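Long-range contacts in oxalate--CoA ligase (Arabidopsis thaliana, PDB 5IE2), which is an AMP-binding enzyme of the ANL superfamily, with an N-terminal and a smaller C-terminal region, and holds a bound adenosine-5'-triphosphate: residues A[19-24]-A[229-234]; A[343-348]-A[361-366]; A[435-440]-A[456-461]; A[107-112]-A[128-133]; A[176-181]-A[375-380]. All blocks are in the same frame, centred on the assembly; numbering follows the deposited sequence.

Contact 1: A[19-24]-A[229-234]; sequences DRRALS and GAAVTL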
# COMPACT_ATOMS: atom_id res chain seq x y z
N ASP A 19 8.49 23.72 13.63
CA ASP A 19 9.79 23.89 12.95
C ASP A 19 10.49 22.51 12.76
O ASP A 19 11.66 22.45 12.37
CB ASP A 19 10.66 24.91 13.76
CG ASP A 19 11.31 26.05 12.88
OD1 ASP A 19 11.00 26.19 11.67
OD2 ASP A 19 12.18 26.81 13.42
N ARG A 20 9.80 21.40 13.01
CA ARG A 20 10.39 20.09 12.69
C ARG A 20 10.21 19.84 11.21
O ARG A 20 9.20 20.27 10.62
CB ARG A 20 9.72 18.97 13.50
CG ARG A 20 9.91 19.16 15.01
CD ARG A 20 9.89 17.81 15.69
NE ARG A 20 10.86 16.95 15.02
CZ ARG A 20 12.01 16.54 15.54
NH1 ARG A 20 12.31 16.88 16.79
NH2 ARG A 20 12.83 15.76 14.80
N ARG A 21 11.14 19.09 10.61
CA ARG A 21 11.01 18.74 9.22
C ARG A 21 9.77 17.83 9.00
O ARG A 21 9.52 16.90 9.79
CB ARG A 21 12.29 18.02 8.74
CG ARG A 21 12.35 17.79 7.22
CD ARG A 21 13.79 17.45 6.79
NE ARG A 21 14.21 16.20 7.39
CZ ARG A 21 13.98 15.00 6.83
NH1 ARG A 21 13.33 14.90 5.66
NH2 ARG A 21 14.42 13.92 7.44
N ALA A 22 9.04 18.12 7.91
CA ALA A 22 7.89 17.32 7.50
C ALA A 22 8.16 16.55 6.20
O ALA A 22 7.89 15.37 6.12
CB ALA A 22 6.65 18.22 7.33
N LEU A 23 8.64 17.25 5.17
CA LEU A 23 8.66 16.70 3.81
C LEU A 23 9.87 17.23 3.04
O LEU A 23 10.04 18.46 2.90
CB LEU A 23 7.36 17.08 3.06
CG LEU A 23 7.19 16.46 1.65
CD1 LEU A 23 7.02 14.99 1.79
CD2 LEU A 23 5.88 17.03 1.01
N SER A 24 10.71 16.32 2.57
CA SER A 24 11.88 16.67 1.75
C SER A 24 11.75 16.00 0.42
O SER A 24 11.06 14.97 0.28
CB SER A 24 13.19 16.21 2.40
OG SER A 24 13.41 16.89 3.61
N GLY A 229 4.20 14.02 13.40
CA GLY A 229 5.19 15.12 13.40
C GLY A 229 6.56 14.63 12.90
O GLY A 229 7.59 15.31 13.08
N ALA A 230 6.56 13.44 12.29
CA ALA A 230 7.78 12.82 11.73
C ALA A 230 8.07 13.42 10.34
O ALA A 230 7.32 14.28 9.84
CB ALA A 230 7.62 11.24 11.61
N ALA A 231 9.15 12.95 9.71
CA ALA A 231 9.52 13.44 8.37
C ALA A 231 9.48 12.34 7.30
O ALA A 231 9.69 11.14 7.58
CB ALA A 231 10.95 14.06 8.40
N VAL A 232 9.23 12.80 6.09
CA VAL A 232 9.15 11.96 4.90
C VAL A 232 10.07 12.52 3.84
O VAL A 232 10.03 13.70 3.61
CB VAL A 232 7.67 11.98 4.36
CG1 VAL A 232 7.55 11.17 3.11
CG2 VAL A 232 6.73 11.42 5.44
N THR A 233 10.83 11.66 3.16
CA THR A 233 11.64 12.11 2.02
C THR A 233 11.17 11.44 0.75
O THR A 233 10.96 10.22 0.74
CB THR A 233 13.14 11.80 2.23
OG1 THR A 233 13.59 12.52 3.39
CG2 THR A 233 14.00 12.19 0.96
N LEU A 234 10.95 12.21 -0.30
CA LEU A 234 10.62 11.66 -1.61
C LEU A 234 11.91 11.59 -2.44
O LEU A 234 12.68 12.57 -2.47
CB LEU A 234 9.59 12.55 -2.33
CG LEU A 234 8.37 12.89 -1.44
CD1 LEU A 234 7.44 13.83 -2.17
CD2 LEU A 234 7.70 11.52 -1.10
O HOH W 1 10.23 15.70 12.06
O HOH W 2 12.79 11.63 5.83
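Ser24 OG is gripped by two hydrogen bonds, one from the guanidinium of Arg21 on its own strand and one to Asn30 OD1 on strand 29-32. The Arg21 bond runs from NH1 to Ser24 OG over 2.9 Å and lies 25° out of the guanidinium plane. To reach it, Arg21 leaves the backbone with CG anti to N (chi1 -172°) and bends at chi3, folding its planar end back across segment 229-234. One face of that group rests on Ala231, whose CB stands over the centre 3.5 Å above the plane. Water 2 accepts from Arg21 NH2 and is also hydrogen-bonded to Thr233 OG1.

The backbones carrying these side chains, strands 21-24 and 231-234, are parallel and form the central pair of a four-stranded mixed sheet. Val232 N donates to Ala22 O at 2.9 Å, Ser24 N to Val232 O at 2.9 Å, and Leu234 N to Ser24 O at 2.8 Å, the last nearly straight (171°). On the outer side of strand 21-24, Ala22 and Leu23 both face Leu31, a classic beta bulge. The Leu23 and Val232 side chains run alongside each other in the same direction, Leu23 CD1 meeting Val232 CB at 4.0 Å; Leu23 also packs on helix 67-78 and Val232 on helix 215-227. That second helix ends at Gly229 in a Schellman motif with positive phi. From there the backbone enters the sheet, and water 1 lies within hydrogen-bonding distance of Gly229 O and Arg21 O and accepts from Arg20 NE in the plane of its guanidinium.

Contact 2: A[343-348]-A[361-366]; sequences QEMAIL and GEVCIR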
# COMPACT_ATOMS: atom_id res chain seq x y z
N GLN A 343 -8.95 -2.29 15.79
CA GLN A 343 -10.17 -2.78 15.17
C GLN A 343 -10.40 -4.19 15.59
O GLN A 343 -9.48 -4.86 16.06
CB GLN A 343 -10.11 -2.68 13.66
CG GLN A 343 -8.92 -3.51 13.07
CD GLN A 343 -8.48 -2.96 11.71
OE1 GLN A 343 -9.05 -3.31 10.68
NE2 GLN A 343 -7.48 -2.06 11.71
N GLU A 344 -11.65 -4.64 15.45
CA GLU A 344 -11.99 -6.02 15.70
C GLU A 344 -11.72 -6.90 14.53
O GLU A 344 -11.87 -6.49 13.38
CB GLU A 344 -13.48 -6.13 16.05
CG GLU A 344 -13.84 -5.38 17.31
CD GLU A 344 -15.33 -5.46 17.59
OE1 GLU A 344 -15.75 -6.50 18.12
OE2 GLU A 344 -16.04 -4.49 17.29
N MET A 345 -11.37 -8.13 14.83
CA MET A 345 -11.09 -9.09 13.77
C MET A 345 -11.53 -10.47 14.24
O MET A 345 -11.33 -10.85 15.41
CB MET A 345 -9.60 -9.08 13.44
CG MET A 345 -9.27 -9.99 12.31
SD MET A 345 -7.47 -9.91 12.01
CE MET A 345 -7.22 -8.08 11.84
N ALA A 346 -12.14 -11.25 13.35
CA ALA A 346 -12.64 -12.56 13.74
C ALA A 346 -12.48 -13.52 12.58
O ALA A 346 -12.43 -13.09 11.45
CB ALA A 346 -14.05 -12.45 14.13
N ILE A 347 -12.43 -14.82 12.85
CA ILE A 347 -12.28 -15.83 11.80
C ILE A 347 -13.61 -16.57 11.74
O ILE A 347 -14.03 -17.15 12.74
CB ILE A 347 -11.14 -16.82 12.14
CG1 ILE A 347 -9.80 -16.11 12.33
CG2 ILE A 347 -11.05 -17.94 11.11
CD1 ILE A 347 -9.26 -15.51 11.00
N LEU A 348 -14.30 -16.53 10.60
CA LEU A 348 -15.67 -17.10 10.53
C LEU A 348 -15.76 -18.26 9.55
O LEU A 348 -15.16 -18.17 8.48
CB LEU A 348 -16.61 -16.01 10.08
CG LEU A 348 -17.34 -15.12 11.09
CD1 LEU A 348 -16.54 -14.73 12.30
CD2 LEU A 348 -17.83 -13.92 10.35
N GLY A 361 -10.67 -20.01 8.61
CA GLY A 361 -11.93 -19.42 8.17
C GLY A 361 -11.65 -18.08 7.52
O GLY A 361 -10.49 -17.67 7.32
N GLU A 362 -12.71 -17.35 7.18
CA GLU A 362 -12.50 -16.08 6.52
C GLU A 362 -12.22 -14.99 7.56
O GLU A 362 -12.93 -14.89 8.56
CB GLU A 362 -13.73 -15.69 5.67
CG GLU A 362 -13.55 -14.36 4.89
CD GLU A 362 -14.75 -14.06 4.01
OE1 GLU A 362 -15.83 -14.70 4.19
OE2 GLU A 362 -14.63 -13.18 3.14
N VAL A 363 -11.23 -14.16 7.28
CA VAL A 363 -10.94 -13.03 8.16
C VAL A 363 -12.02 -11.97 7.95
O VAL A 363 -12.25 -11.57 6.80
CB VAL A 363 -9.54 -12.44 7.85
CG1 VAL A 363 -9.24 -11.30 8.80
CG2 VAL A 363 -8.48 -13.54 7.95
N CYS A 364 -12.69 -11.53 9.03
CA CYS A 364 -13.66 -10.42 8.98
C CYS A 364 -13.20 -9.33 9.96
O CYS A 364 -12.67 -9.65 11.02
CB CYS A 364 -15.08 -10.88 9.38
SG CYS A 364 -15.59 -12.24 8.25
N ILE A 365 -13.43 -8.07 9.59
CA ILE A 365 -12.97 -6.95 10.40
C ILE A 365 -14.10 -5.98 10.70
O ILE A 365 -15.10 -5.92 10.00
CB ILE A 365 -11.83 -6.17 9.70
CG1 ILE A 365 -12.32 -5.55 8.39
CG2 ILE A 365 -10.68 -7.19 9.42
CD1 ILE A 365 -11.18 -4.72 7.62
N ARG A 366 -13.90 -5.20 11.75
CA ARG A 366 -14.86 -4.17 12.05
C ARG A 366 -14.17 -3.04 12.75
O ARG A 366 -13.55 -3.25 13.80
CB ARG A 366 -15.96 -4.72 12.93
CG ARG A 366 -16.91 -3.58 13.36
CD ARG A 366 -17.26 -3.90 14.85
NE ARG A 366 -18.54 -4.42 14.86
CZ ARG A 366 -19.28 -4.98 15.83
NH1 ARG A 366 -18.91 -5.29 17.09
NH2 ARG A 366 -20.49 -5.28 15.43
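Val363 sits between Met345 and Ile347, its CG1 3.7 Å from Met345 CG and its CG2 3.7 Å from Ile347 CD1, so that each methyl serves a different neighbour. The three belong to one face of an antiparallel strand pair, 344-348 with 361-366, in an antiparallel sheet of the AMP-binding region; Leu404 of strand 404-409 packs against all three. Ile347 CG2, anti to the backbone N, is pressed against Gly361, 3.4 Å from its CA, tighter than usual van der Waals contact. On the reverse face Leu348 CD2 meets Cys364 SG at 3.5 Å.

Six backbone bonds join the strands in three hydrogen-bonded pairs: Glu344 with Arg366, Ala346 with Cys364, and Leu348 with Glu362. The straightest is Cys364 N to Ala346 O (2.9 Å, 170°), which approaches nearly along the C=O axis. At the partly exposed end Glu344 and Arg366 lie side by side, pointing the same way, the Arg366 chain bent at chi2 and chi3 and the carboxylate and guanidinium planes 54° apart. A salt bridge joins them, Arg366 NH1 to Glu344 OE2 at 3.0 Å; the position of OE2 is less certain. The oxygen lies at the guanidinium edge, in its plane, while Arg366 NH2 donates to Phe387 O.

Contact 3: A[435-440]-A[456-461]; sequences DVSQGV and AVIPRE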
# COMPACT_ATOMS: atom_id res chain seq x y z
N ASP A 435 19.13 -21.27 -5.88
CA ASP A 435 19.25 -20.63 -7.19
C ASP A 435 18.00 -19.90 -7.65
O ASP A 435 17.91 -19.53 -8.81
CB ASP A 435 19.62 -21.65 -8.27
CG ASP A 435 20.92 -22.34 -7.99
OD1 ASP A 435 21.83 -21.71 -7.42
OD2 ASP A 435 21.05 -23.54 -8.33
N VAL A 436 17.03 -19.71 -6.75
CA VAL A 436 15.80 -19.01 -7.13
C VAL A 436 15.85 -17.56 -6.64
O VAL A 436 16.08 -17.28 -5.46
CB VAL A 436 14.53 -19.72 -6.55
CG1 VAL A 436 13.33 -18.87 -6.77
CG2 VAL A 436 14.34 -21.10 -7.19
N SER A 437 15.68 -16.63 -7.57
CA SER A 437 15.65 -15.22 -7.21
C SER A 437 14.20 -14.79 -7.01
O SER A 437 13.90 -13.94 -6.15
CB SER A 437 16.32 -14.36 -8.26
OG SER A 437 15.33 -13.82 -9.11
N GLN A 438 13.31 -15.33 -7.83
CA GLN A 438 11.90 -15.03 -7.62
C GLN A 438 11.02 -16.25 -7.92
O GLN A 438 11.39 -17.10 -8.71
CB GLN A 438 11.44 -13.84 -8.48
CG GLN A 438 9.99 -13.42 -8.22
CD GLN A 438 9.72 -12.93 -6.76
OE1 GLN A 438 9.53 -13.74 -5.83
NE2 GLN A 438 9.67 -11.59 -6.58
N GLY A 439 9.87 -16.37 -7.27
CA GLY A 439 9.02 -17.54 -7.55
C GLY A 439 7.55 -17.31 -7.24
O GLY A 439 7.24 -16.55 -6.31
N VAL A 440 6.64 -17.96 -7.98
CA VAL A 440 5.21 -17.75 -7.73
C VAL A 440 4.47 -19.04 -8.05
O VAL A 440 4.69 -19.66 -9.10
CB VAL A 440 4.60 -16.58 -8.58
CG1 VAL A 440 4.82 -16.82 -10.07
CG2 VAL A 440 3.09 -16.40 -8.30
N ALA A 456 6.07 -20.78 -11.35
CA ALA A 456 7.08 -20.19 -12.23
C ALA A 456 8.20 -19.62 -11.38
O ALA A 456 7.95 -19.03 -10.30
CB ALA A 456 6.46 -19.09 -13.11
N VAL A 457 9.44 -19.80 -11.84
CA VAL A 457 10.56 -19.26 -11.11
C VAL A 457 11.48 -18.47 -12.05
O VAL A 457 11.60 -18.78 -13.25
CB VAL A 457 11.41 -20.36 -10.39
CG1 VAL A 457 10.59 -21.13 -9.40
CG2 VAL A 457 11.96 -21.32 -11.38
N ILE A 458 12.11 -17.45 -11.49
CA ILE A 458 13.23 -16.75 -12.07
C ILE A 458 14.51 -17.19 -11.39
O ILE A 458 14.67 -16.99 -10.15
CB ILE A 458 13.07 -15.23 -11.92
CG1 ILE A 458 11.80 -14.76 -12.61
CG2 ILE A 458 14.30 -14.50 -12.45
CD1 ILE A 458 11.53 -13.28 -12.38
N PRO A 459 15.43 -17.79 -12.17
CA PRO A 459 16.72 -18.22 -11.63
C PRO A 459 17.62 -17.02 -11.36
O PRO A 459 17.41 -15.94 -11.93
CB PRO A 459 17.28 -19.17 -12.72
CG PRO A 459 16.53 -18.85 -13.95
CD PRO A 459 15.22 -18.22 -13.57
N ARG A 460 18.55 -17.19 -10.43
CA ARG A 460 19.55 -16.17 -10.16
C ARG A 460 20.47 -16.08 -11.36
O ARG A 460 20.75 -17.11 -12.00
CB ARG A 460 20.35 -16.51 -8.91
CG ARG A 460 19.56 -16.34 -7.62
CD ARG A 460 20.39 -16.79 -6.45
NE ARG A 460 19.57 -16.74 -5.24
CZ ARG A 460 19.35 -15.63 -4.53
NH1 ARG A 460 19.90 -14.47 -4.89
NH2 ARG A 460 18.57 -15.69 -3.44
N GLU A 461 20.97 -14.89 -11.64
CA GLU A 461 21.84 -14.69 -12.80
C GLU A 461 23.08 -15.57 -12.69
O GLU A 461 23.68 -15.71 -11.63
CB GLU A 461 22.22 -13.22 -12.98
CG GLU A 461 21.66 -12.64 -14.29
CD GLU A 461 22.33 -11.34 -14.73
OE1 GLU A 461 21.80 -10.24 -14.43
OE2 GLU A 461 23.39 -11.43 -15.38
O HOH W 3 17.76 -18.22 -2.90
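The guanidinium of Arg460 has water 3 at its edge, in plane, where NH2 donates to it over 2.7 Å; the same water lies within hydrogen-bonding distance of Val436 O, which is oblique to the group. Arg460 comes just past the second strand of a bulged beta hairpin, 436-446/450-459, in the C-terminal domain. Its extended chain runs alongside segment 435-440, its CG 3.9 Å from Ser437 CB. The other flat group, the Gln438 amide, leads away from segment 456-461: CG is anti to the backbone N (chi1 -176°), and a bend at chi2 brings OE1 back to accept from Gly439 N on an in-plane lone pair. Gln438 NE2 bonds Gln265 outside the hairpin.

Gln438 belongs to the classic beta bulge, in which it and Ser437 face Ile458 together. Ile458 O takes both amides, Ser437 N at 2.8 Å nearly along the C=O axis and Gln438 N at 3.2 Å on a lone pair. The register is thereby shifted by one residue, and Arg460 N reaches Asp435 O at 2.9 Å. Beyond the bulge the pairing is regular: Val440 and Ala456 exchange two bonds, and across their shared face, beside helix 503-510, Val440 CG1 meets Ala456 CB at 4.1 Å.

Contact 4: A[107-112]-A[128-133]; sequences LLTSKE and HVTATL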
# COMPACT_ATOMS: atom_id res chain seq x y z
N LEU A 107 -9.10 17.83 -12.72
CA LEU A 107 -7.88 17.01 -12.84
C LEU A 107 -6.69 17.87 -12.47
O LEU A 107 -6.47 18.91 -13.09
CB LEU A 107 -7.70 16.49 -14.28
CG LEU A 107 -6.34 15.81 -14.50
CD1 LEU A 107 -6.20 14.54 -13.65
CD2 LEU A 107 -6.19 15.49 -16.02
N LEU A 108 -5.92 17.47 -11.45
CA LEU A 108 -4.66 18.16 -11.14
C LEU A 108 -3.46 17.36 -11.62
O LEU A 108 -3.43 16.12 -11.48
CB LEU A 108 -4.51 18.36 -9.61
CG LEU A 108 -5.62 19.19 -8.95
CD1 LEU A 108 -5.48 19.03 -7.43
CD2 LEU A 108 -5.33 20.64 -9.36
N THR A 109 -2.46 18.06 -12.18
CA THR A 109 -1.20 17.46 -12.56
C THR A 109 -0.07 18.43 -12.26
O THR A 109 -0.33 19.58 -11.89
CB THR A 109 -1.11 17.12 -14.11
OG1 THR A 109 -1.00 18.35 -14.83
CG2 THR A 109 -2.34 16.37 -14.66
N SER A 110 1.17 17.98 -12.47
CA SER A 110 2.30 18.88 -12.44
C SER A 110 2.25 19.81 -13.64
O SER A 110 1.45 19.64 -14.56
CB SER A 110 3.64 18.12 -12.46
OG SER A 110 3.82 17.57 -13.77
N LYS A 111 3.15 20.79 -13.62
CA LYS A 111 3.26 21.71 -14.74
C LYS A 111 3.71 20.98 -15.99
O LYS A 111 3.36 21.41 -17.11
CB LYS A 111 4.29 22.81 -14.43
CG LYS A 111 4.27 23.90 -15.48
CD LYS A 111 5.34 24.96 -15.27
CE LYS A 111 5.03 26.15 -16.19
NZ LYS A 111 3.59 26.57 -16.01
N GLU A 112 4.46 19.89 -15.84
CA GLU A 112 4.89 19.13 -17.05
C GLU A 112 3.68 18.41 -17.67
O GLU A 112 3.58 18.18 -18.90
CB GLU A 112 5.99 18.11 -16.73
CG GLU A 112 7.32 18.65 -16.26
CD GLU A 112 7.39 18.98 -14.75
OE1 GLU A 112 6.40 18.81 -14.00
OE2 GLU A 112 8.49 19.37 -14.29
N HIS A 128 -8.70 21.10 -16.22
CA HIS A 128 -7.36 20.65 -15.92
C HIS A 128 -6.59 21.82 -15.35
O HIS A 128 -6.59 22.90 -15.94
CB HIS A 128 -6.68 20.11 -17.19
CG HIS A 128 -5.21 19.90 -17.03
ND1 HIS A 128 -4.27 20.56 -17.79
CD2 HIS A 128 -4.52 19.17 -16.12
CE1 HIS A 128 -3.06 20.21 -17.38
NE2 HIS A 128 -3.18 19.36 -16.37
N VAL A 129 -5.97 21.62 -14.19
CA VAL A 129 -5.15 22.64 -13.55
C VAL A 129 -3.81 22.06 -13.15
O VAL A 129 -3.73 20.91 -12.72
CB VAL A 129 -5.88 23.19 -12.27
CG1 VAL A 129 -4.96 24.09 -11.42
CG2 VAL A 129 -7.15 23.92 -12.73
N THR A 130 -2.76 22.84 -13.30
CA THR A 130 -1.44 22.36 -12.96
C THR A 130 -1.01 22.98 -11.63
O THR A 130 -1.49 24.06 -11.25
CB THR A 130 -0.39 22.68 -14.01
OG1 THR A 130 -0.20 24.11 -14.11
CG2 THR A 130 -0.78 22.11 -15.37
N ALA A 131 -0.12 22.29 -10.96
CA ALA A 131 0.40 22.71 -9.65
C ALA A 131 1.92 22.68 -9.64
O ALA A 131 2.54 21.66 -10.01
CB ALA A 131 -0.20 21.77 -8.53
N THR A 132 2.54 23.77 -9.15
CA THR A 132 4.00 23.87 -9.11
C THR A 132 4.51 24.56 -7.85
O THR A 132 4.04 25.63 -7.53
CB THR A 132 4.58 24.68 -10.29
OG1 THR A 132 3.96 24.25 -11.50
CG2 THR A 132 6.07 24.46 -10.37
N LEU A 133 5.45 23.95 -7.14
CA LEU A 133 6.11 24.59 -6.00
C LEU A 133 7.43 25.18 -6.44
O LEU A 133 8.28 24.47 -6.98
CB LEU A 133 6.37 23.61 -4.85
CG LEU A 133 6.87 24.24 -3.53
CD1 LEU A 133 5.80 25.11 -2.88
CD2 LEU A 133 7.30 23.13 -2.52
O HOH W 4 4.79 21.24 -11.32
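His128, at the start of the second strand, reaches across the sheet face to Thr109 with CG anti to the backbone N (chi1 168°). Its NE2 donates to Thr109 OG1 over 2.9 Å, with the oxygen 4° out of the ring plane, while CD2 lies 4.0 Å from Leu107 CD2. Val129 enters the ladder: its N donates to Leu107 O at 3.0 Å, nearly straight, and its O accepts from Thr109 N. On the face reverse to His128 the Val129 side chain lies alongside Leu108, CB to Leu108 CD2 3.9 Å, near helix 67-78. Thr130 presents CG2 to Ser110 O, and Ala131 N donates to Thr109 O at 2.9 Å. These are the two parallel strands of a beta-alpha-beta unit, joined through helix 115-123, which packs on Leu107 and His128. By Ala131 direct pairing gives way to a water bridge: water 4 accepts from Lys111 N and donates to Ala131 O, with Thr132 OG1 also bonded to it.

Since Thr109 OG1 donates to Ser110 O on a lone pair, it can accept from His128, giving two successive hydrogen bonds from imidazole through hydroxyl to carbonyl. This places a proton on NE2 and probably restricts rotation of both side chains.

Contact 5: A[176-181]-A[375-380]; sequences RPKGVP and KNNPEA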
# COMPACT_ATOMS: atom_id res chain seq x y z
N ARG A 176 -12.45 -7.58 -11.06
CA ARG A 176 -12.32 -6.26 -11.69
C ARG A 176 -12.30 -5.24 -10.55
O ARG A 176 -13.16 -5.34 -9.64
CB ARG A 176 -13.49 -5.99 -12.65
CG ARG A 176 -14.74 -6.82 -12.32
CD ARG A 176 -15.72 -6.90 -13.49
NE ARG A 176 -16.71 -7.96 -13.30
CZ ARG A 176 -16.55 -9.22 -13.72
NH1 ARG A 176 -15.44 -9.57 -14.35
NH2 ARG A 176 -17.51 -10.12 -13.52
N PRO A 177 -11.31 -4.30 -10.56
CA PRO A 177 -11.13 -3.35 -9.44
C PRO A 177 -12.48 -2.73 -8.98
O PRO A 177 -13.32 -2.35 -9.81
CB PRO A 177 -10.19 -2.28 -10.02
CG PRO A 177 -9.33 -3.09 -11.03
CD PRO A 177 -10.29 -4.12 -11.62
N LYS A 178 -12.70 -2.73 -7.65
CA LYS A 178 -13.92 -2.15 -7.06
C LYS A 178 -13.61 -0.73 -6.58
O LYS A 178 -12.51 -0.54 -6.08
CB LYS A 178 -14.42 -3.01 -5.89
CG LYS A 178 -15.19 -4.30 -6.25
CD LYS A 178 -15.45 -5.09 -4.98
CE LYS A 178 -16.60 -6.06 -5.14
NZ LYS A 178 -16.72 -6.71 -6.48
N GLY A 179 -14.56 0.20 -6.67
CA GLY A 179 -14.41 1.57 -6.15
C GLY A 179 -14.64 1.72 -4.65
O GLY A 179 -15.70 1.33 -4.13
N VAL A 180 -13.66 2.30 -3.96
CA VAL A 180 -13.66 2.38 -2.51
C VAL A 180 -13.61 3.82 -2.00
O VAL A 180 -12.58 4.44 -2.08
CB VAL A 180 -12.46 1.60 -1.91
CG1 VAL A 180 -12.53 1.61 -0.40
CG2 VAL A 180 -12.50 0.17 -2.41
N PRO A 181 -14.72 4.33 -1.46
CA PRO A 181 -14.75 5.66 -0.85
C PRO A 181 -14.33 5.57 0.61
O PRO A 181 -14.82 4.70 1.34
CB PRO A 181 -16.20 6.11 -1.01
CG PRO A 181 -16.97 4.87 -1.01
CD PRO A 181 -16.06 3.73 -1.55
N LYS A 375 -18.73 1.91 -3.85
CA LYS A 375 -19.53 2.87 -4.60
C LYS A 375 -20.36 2.16 -5.67
O LYS A 375 -19.81 1.40 -6.46
CB LYS A 375 -18.63 3.92 -5.24
CG LYS A 375 -19.37 4.91 -6.11
CD LYS A 375 -18.43 5.86 -6.78
CE LYS A 375 -19.23 6.98 -7.41
NZ LYS A 375 -18.34 7.91 -8.12
N ASN A 376 -21.66 2.39 -5.67
CA ASN A 376 -22.53 1.84 -6.72
C ASN A 376 -22.30 0.35 -6.91
O ASN A 376 -21.90 -0.10 -8.01
CB ASN A 376 -22.28 2.55 -8.06
CG ASN A 376 -22.75 3.99 -8.05
OD1 ASN A 376 -23.60 4.38 -7.24
ND2 ASN A 376 -22.18 4.79 -8.95
N ASN A 377 -22.46 -0.41 -5.84
CA ASN A 377 -22.37 -1.86 -5.96
C ASN A 377 -23.14 -2.47 -4.81
O ASN A 377 -22.57 -3.08 -3.89
CB ASN A 377 -20.92 -2.35 -6.01
CG ASN A 377 -20.83 -3.80 -6.45
OD1 ASN A 377 -21.79 -4.57 -6.29
ND2 ASN A 377 -19.69 -4.19 -7.01
N PRO A 378 -24.47 -2.32 -4.88
CA PRO A 378 -25.33 -2.76 -3.78
C PRO A 378 -25.13 -4.22 -3.47
O PRO A 378 -25.23 -4.61 -2.30
CB PRO A 378 -26.75 -2.49 -4.32
CG PRO A 378 -26.59 -2.32 -5.80
CD PRO A 378 -25.23 -1.77 -6.01
N GLU A 379 -24.83 -5.01 -4.49
CA GLU A 379 -24.61 -6.45 -4.35
C GLU A 379 -23.32 -6.82 -3.59
O GLU A 379 -23.34 -7.72 -2.74
CB GLU A 379 -24.62 -7.12 -5.72
CG GLU A 379 -24.39 -8.61 -5.64
CD GLU A 379 -24.74 -9.33 -6.93
OE1 GLU A 379 -25.20 -8.64 -7.88
OE2 GLU A 379 -24.57 -10.57 -6.99
N ALA A 380 -22.20 -6.20 -3.97
CA ALA A 380 -20.94 -6.39 -3.25
C ALA A 380 -21.13 -5.96 -1.78
O ALA A 380 -20.56 -6.58 -0.88
CB ALA A 380 -19.83 -5.63 -3.89
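Lys375 and Lys178 bury the largest areas here, followed by Gly179, yet only one direct hydrogen bond joins the segments. Lys375 N donates to Gly179 O at 3.1 Å, almost straight (167°), though the donor stands above the carbonyl plane. Its side chain, CG anti to the backbone N and extended throughout, then leads away from segment 176-181: NZ forms a salt bridge with Asp103, bonds Asp101 O and makes a cation-pi contact with Phe167.

Lys178 takes the opposite course. Bent at chi4, it brings CE against the methyl of Ala380, CE to CB 3.5 Å, tighter than usual van der Waals contact. Lys178 NZ stands 3.9 Å from Asn377 ND2, two donors with no bond between them, the two chains crossing at about a right angle. Asn377 is the N-cap of helix 378-384, its OD1 accepting from Ala380 N at 2.9 Å. Segment 176-181 closes the glycine-rich signature loop of this family, and the Lys178 side chain lies about 6 Å from the bound ATP and about 7 Å from the magnesium ion.

The contact thus fastens the approach to helix 378-384 onto strand 179-183, which pairs with strand 164-169 in a two-stranded antiparallel sheet.

Four of the contacts build the N-terminal body of the enzyme, while contact 3 belongs to the C-terminal domain, its centre 34 to 41 Å from those of contacts 1, 2, 4 and 5. Contact 4 falls within the 204 residues separating the segments of contact 1; their nearest atoms are about 7 Å apart and both pack on helix 67-78. Contact 5 bridges 193 residues, its span enclosing contact 2, and its segments alternate along the chain with those of contact 1. Strand 361-366 of contact 2 precedes helix 378-384 of contact 5, the contact centres being 20 Å apart. Contacts 2 and 5 lie closest to the bound ATP, where contact 5 joins distant sequence regions.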